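Local coordinates for protein CEL44C (PDB 2YIH) that hydrolyses the beta-1,4-glucan backbone of xyloglucan and probably of cellulose-type glucans, acting as an endo-glucanase of glycoside hydrolase family 44, at residues K21-I27 / L380-Y386; M373-G378 / A404-Y408. The protein carries 8 engineered substitutions. All coordinates share one frame; numbering follows the deposited sequence. Where two conformers were deposited one is given.

Interactions 1 and 2 share helix 367-382. Interaction 2 uses its middle, M373-G378, and interaction 1 uses its last residues and the loop that follows, L380-Y386. The two centres are 12 Å apart and the contacts touch: I27 CD1 lies 3.4 Å from L377 O in plain packing. Both lie on the side of the barrel that faces the beta-sandwich. Interaction 1 holds the chain that runs from the beta-sandwich into the barrel. Interaction 2 pairs the helices that follow the last two barrel strands, where sandwich strands also pack. Neither belongs to the bound xyloglucan site or the calcium site, and both are structural contacts of the scaffold.

Interaction 1: K21-I27 / L380-Y386; sequences KPISPYI and LGKNDVY
K21 reaches across and bonds twice, to the backbone of K382 and to the side chain of D384. Its NZ bonds to K382 O at 2.9 Å, coming from above the carbonyl plane. It also makes a salt bridge to D384 OD2 at 2.9 Å, again from above the carboxylate plane. A bend at chi3 (-51°) turns the end of the lysine onto these two oxygens. P22 takes part through its backbone: a water donates to P22 O and to D384 OD1. I23 packs with CG2 against the bare backbone of G381, 3.7 Å from its CA. At S24 the hydroxyl donates to Y386 O at 2.7 Å, in the carbonyl plane and on a lone pair. A chi1 of 178° swings OG away from its own N and onto that carbonyl. A second water accepts from S24 N and donates to both G381 O and V385 O. The Y26 ring presents its edge to the face of Y386 in an offset edge-to-face pair, planes at 88° and CD2 3.7 Å from Y386 CE1. The Y386 hydroxyl is hydrogen-bonded to E227. I27 ends the run: its CG2 sits 3.2 Å from V385 O, and its CD1 lies 4.0 Å from G381 CA. L338 of helix 337-348 packs on L380 and V385. The first segment leaves sandwich strand 9-22 and leads to barrel strand 29-30; the second leads to the last barrel strand, 387-390. Their contact lies at the seam where the first and last strands close the ring, as in a (beta/alpha)8 TIM barrel.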
# COMPACT_ATOMS: atom_id res chain seq x y z
N LYS A 21 11.50 3.61 -17.18
CA LYS A 21 10.97 2.39 -16.58
C LYS A 21 9.50 2.58 -16.27
O LYS A 21 9.06 3.68 -16.00
CB LYS A 21 11.74 1.99 -15.31
CG LYS A 21 11.84 3.02 -14.25
CD LYS A 21 12.99 2.70 -13.24
CE LYS A 21 12.91 1.25 -12.69
NZ LYS A 21 13.50 1.10 -11.29
N PRO A 22 8.74 1.49 -16.33
CA PRO A 22 7.29 1.64 -16.18
C PRO A 22 6.90 1.91 -14.73
O PRO A 22 7.52 1.37 -13.80
CB PRO A 22 6.75 0.29 -16.66
CG PRO A 22 7.91 -0.69 -16.41
CD PRO A 22 9.17 0.12 -16.66
N ILE A 23 5.99 2.85 -14.55
CA ILE A 23 5.43 3.12 -13.22
C ILE A 23 4.13 2.34 -13.12
O ILE A 23 3.19 2.58 -13.89
CB ILE A 23 5.10 4.63 -13.04
CG1 ILE A 23 6.39 5.45 -13.14
CG2 ILE A 23 4.39 4.86 -11.69
CD1 ILE A 23 6.14 6.99 -13.26
N SER A 24 4.08 1.34 -12.22
CA SER A 24 2.84 0.57 -12.05
C SER A 24 1.74 1.50 -11.55
O SER A 24 1.94 2.20 -10.54
CB SER A 24 3.07 -0.56 -11.03
OG SER A 24 1.84 -1.24 -10.87
N PRO A 25 0.59 1.52 -12.23
CA PRO A 25 -0.42 2.48 -11.78
C PRO A 25 -0.92 2.10 -10.41
O PRO A 25 -1.53 2.93 -9.74
CB PRO A 25 -1.57 2.34 -12.82
CG PRO A 25 -1.27 1.12 -13.59
CD PRO A 25 0.21 0.85 -13.48
N TYR A 26 -0.68 0.86 -9.97
CA TYR A 26 -1.26 0.47 -8.66
C TYR A 26 -0.51 1.03 -7.45
O TYR A 26 -0.93 0.80 -6.30
CB TYR A 26 -1.38 -1.04 -8.51
CG TYR A 26 -2.03 -1.70 -9.69
CD1 TYR A 26 -3.22 -1.19 -10.24
CD2 TYR A 26 -1.44 -2.81 -10.29
CE1 TYR A 26 -3.78 -1.79 -11.38
CE2 TYR A 26 -2.03 -3.44 -11.37
CZ TYR A 26 -3.20 -2.92 -11.90
OH TYR A 26 -3.76 -3.53 -13.00
N ILE A 27 0.56 1.80 -7.70
CA ILE A 27 1.16 2.59 -6.62
C ILE A 27 0.27 3.76 -6.19
O ILE A 27 0.47 4.37 -5.13
CB ILE A 27 2.59 3.03 -6.91
CG1 ILE A 27 2.64 4.00 -8.11
CG2 ILE A 27 3.49 1.81 -7.12
CD1 ILE A 27 3.09 5.35 -7.76
N LEU A 380 8.04 5.45 -4.99
CA LEU A 380 7.49 4.13 -5.22
C LEU A 380 7.43 3.84 -6.69
O LEU A 380 7.68 2.70 -7.13
CB LEU A 380 6.08 3.99 -4.62
CG LEU A 380 6.04 4.13 -3.11
CD1 LEU A 380 4.54 4.29 -2.68
CD2 LEU A 380 6.71 2.93 -2.40
N GLY A 381 7.04 4.85 -7.47
CA GLY A 381 6.82 4.60 -8.90
C GLY A 381 8.09 4.12 -9.58
O GLY A 381 8.02 3.24 -10.46
N LYS A 382 9.24 4.68 -9.18
CA LYS A 382 10.49 4.42 -9.88
C LYS A 382 11.44 3.45 -9.18
O LYS A 382 12.56 3.24 -9.64
CB LYS A 382 11.18 5.75 -10.24
CG LYS A 382 11.88 6.46 -9.12
CD LYS A 382 12.17 7.91 -9.65
CE LYS A 382 12.97 8.73 -8.65
NZ LYS A 382 13.15 10.15 -9.12
N ASN A 383 10.95 2.77 -8.13
CA ASN A 383 11.69 1.76 -7.40
C ASN A 383 11.04 0.38 -7.47
O ASN A 383 11.14 -0.41 -6.52
CB ASN A 383 11.88 2.22 -5.96
CG ASN A 383 12.96 3.27 -5.84
OD1 ASN A 383 12.72 4.47 -6.02
ND2 ASN A 383 14.18 2.81 -5.75
N ASP A 384 10.35 0.11 -8.57
CA ASP A 384 9.88 -1.26 -8.87
C ASP A 384 8.87 -1.76 -7.85
O ASP A 384 8.88 -2.95 -7.50
CB ASP A 384 11.07 -2.24 -8.98
CG ASP A 384 12.05 -1.83 -10.10
OD1 ASP A 384 11.67 -1.90 -11.27
OD2 ASP A 384 13.16 -1.35 -9.78
N VAL A 385 8.07 -0.86 -7.30
CA VAL A 385 6.97 -1.28 -6.44
C VAL A 385 5.71 -1.48 -7.26
O VAL A 385 5.33 -0.61 -8.04
CB VAL A 385 6.75 -0.25 -5.30
CG1 VAL A 385 5.52 -0.64 -4.44
CG2 VAL A 385 8.03 -0.16 -4.45
N TYR A 386 5.10 -2.66 -7.14
CA TYR A 386 3.93 -2.99 -7.94
C TYR A 386 2.65 -2.30 -7.45
O TYR A 386 1.82 -1.88 -8.26
CB TYR A 386 3.74 -4.51 -7.87
CG TYR A 386 2.50 -5.06 -8.56
CD1 TYR A 386 2.29 -4.85 -9.92
CD2 TYR A 386 1.62 -5.89 -7.87
CE1 TYR A 386 1.17 -5.38 -10.57
CE2 TYR A 386 0.51 -6.45 -8.51
CZ TYR A 386 0.30 -6.23 -9.87
OH TYR A 386 -0.79 -6.80 -10.49
O HOH W 1 9.50 -0.25 -13.10
O HOH W 2 6.21 0.94 -10.12

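Interaction 2: M373-G378 / A404-Y408; sequences MTDVLG and AYKLY
L377 lies over the ring of Y408, with CB 4.1 Å from the ring centroid and above its centre. This is a CH-pi contact. The same leucine branches toward the second tyrosine. Its CD1 stands over a face of Y405, offset toward the rim, and its CD2 is 3.7 Å from Y405 CE1. The L377 and Y405 side chains cross at about a right angle. With CG anti to the carbonyl carbon (chi1 -62°), both CD1 and CD2 reach Y405. M373 works beside it. Its chain folds at chi2 and chi3, and CE comes 3.3 Å from Y405 OH. Nearer the helix backbones, M373 CB and A404 CB are only 3.4 Å apart, a tight fit made possible by the small alanine. Y408 OH donates to T374 O at 2.7 Å, nearly along the C=O axis. G378 N is 3.6 Å from T374 O, long for a helix bond, so the tyrosine hydroxyl probably serves this buried carbonyl instead. A phenylalanine in place of Y408 would probably keep the ring under L377 but leave T374 O without its donor. The helix segments approach to 9.2 Å and their directions differ by 50°. Both helices belong to the outer layer of the barrel. Y359 of barrel strand 353-359 touches M373, L377 and Y405 from the inner side. On the sandwich side, V450 of strand 446-453 packs on Y408, F480 of strand 474-481 meets L407, and H512 of strand 509-516 bonds to L407 O, while F418 meets the Y408 ring edge-to-face.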
# COMPACT_ATOMS: atom_id res chain seq x y z
N MET A 373 4.24 12.77 1.01
CA MET A 373 3.55 11.86 0.12
C MET A 373 3.82 12.16 -1.33
O MET A 373 3.85 11.25 -2.16
CB MET A 373 2.04 11.87 0.38
CG MET A 373 1.66 11.06 1.58
SD MET A 373 1.99 9.29 1.35
CE MET A 373 0.65 8.72 0.28
N THR A 374 4.01 13.43 -1.68
CA THR A 374 4.36 13.76 -3.03
C THR A 374 5.73 13.15 -3.38
O THR A 374 5.97 12.75 -4.51
CB THR A 374 4.33 15.28 -3.19
OG1 THR A 374 3.03 15.75 -2.76
CG2 THR A 374 4.57 15.65 -4.62
N ASP A 375 6.60 13.06 -2.38
CA ASP A 375 7.91 12.45 -2.62
C ASP A 375 7.72 10.90 -2.71
O ASP A 375 8.20 10.25 -3.63
CB ASP A 375 8.92 12.84 -1.53
CG ASP A 375 10.37 12.60 -1.95
OD1 ASP A 375 10.61 12.26 -3.12
OD2 ASP A 375 11.27 12.71 -1.08
N VAL A 376 6.98 10.35 -1.75
CA VAL A 376 6.79 8.88 -1.67
C VAL A 376 6.15 8.36 -2.94
O VAL A 376 6.61 7.36 -3.48
CB VAL A 376 5.93 8.49 -0.42
CG1 VAL A 376 5.46 6.97 -0.50
CG2 VAL A 376 6.74 8.76 0.91
N LEU A 377 5.14 9.02 -3.50
CA LEU A 377 4.55 8.45 -4.71
C LEU A 377 5.55 8.41 -5.87
O LEU A 377 5.55 7.46 -6.65
CB LEU A 377 3.28 9.21 -5.13
CG LEU A 377 2.15 9.15 -4.06
CD1 LEU A 377 0.97 10.09 -4.45
CD2 LEU A 377 1.65 7.67 -3.96
N GLY A 378 6.39 9.45 -5.98
CA GLY A 378 7.47 9.47 -7.02
C GLY A 378 8.45 8.32 -6.80
O GLY A 378 8.86 7.61 -7.75
N ALA A 404 -1.64 15.26 -2.32
CA ALA A 404 -0.49 14.57 -2.96
C ALA A 404 -0.98 13.64 -4.05
O ALA A 404 -0.42 13.64 -5.16
CB ALA A 404 0.33 13.80 -1.91
N TYR A 405 -2.02 12.84 -3.77
CA TYR A 405 -2.56 11.97 -4.83
C TYR A 405 -3.07 12.79 -6.01
O TYR A 405 -2.84 12.43 -7.15
CB TYR A 405 -3.67 11.02 -4.34
CG TYR A 405 -3.12 9.85 -3.54
CD1 TYR A 405 -2.59 8.72 -4.19
CD2 TYR A 405 -3.10 9.90 -2.15
CE1 TYR A 405 -2.03 7.66 -3.45
CE2 TYR A 405 -2.57 8.84 -1.40
CZ TYR A 405 -2.03 7.73 -2.07
OH TYR A 405 -1.43 6.71 -1.36
N LYS A 406 -3.84 13.83 -5.71
CA LYS A 406 -4.42 14.64 -6.79
C LYS A 406 -3.31 15.30 -7.60
O LYS A 406 -3.45 15.44 -8.80
CB LYS A 406 -5.39 15.69 -6.23
CG LYS A 406 -6.65 15.01 -5.71
CD LYS A 406 -7.50 15.90 -4.78
CE LYS A 406 -8.09 17.07 -5.53
NZ LYS A 406 -8.63 18.10 -4.56
N LEU A 407 -2.21 15.69 -6.96
CA LEU A 407 -1.12 16.30 -7.73
C LEU A 407 -0.58 15.35 -8.80
O LEU A 407 -0.21 15.79 -9.93
CB LEU A 407 -0.01 16.85 -6.82
CG LEU A 407 1.00 17.77 -7.53
CD1 LEU A 407 0.36 19.10 -7.84
CD2 LEU A 407 2.23 17.97 -6.63
N TYR A 408 -0.55 14.05 -8.48
CA TYR A 408 -0.14 13.02 -9.45
C TYR A 408 -1.25 12.56 -10.40
O TYR A 408 -0.95 12.14 -11.54
CB TYR A 408 0.41 11.77 -8.71
CG TYR A 408 1.86 11.91 -8.31
CD1 TYR A 408 2.22 12.66 -7.19
CD2 TYR A 408 2.87 11.40 -9.11
CE1 TYR A 408 3.53 12.83 -6.84
CE2 TYR A 408 4.23 11.54 -8.74
CZ TYR A 408 4.54 12.29 -7.64
OH TYR A 408 5.86 12.46 -7.24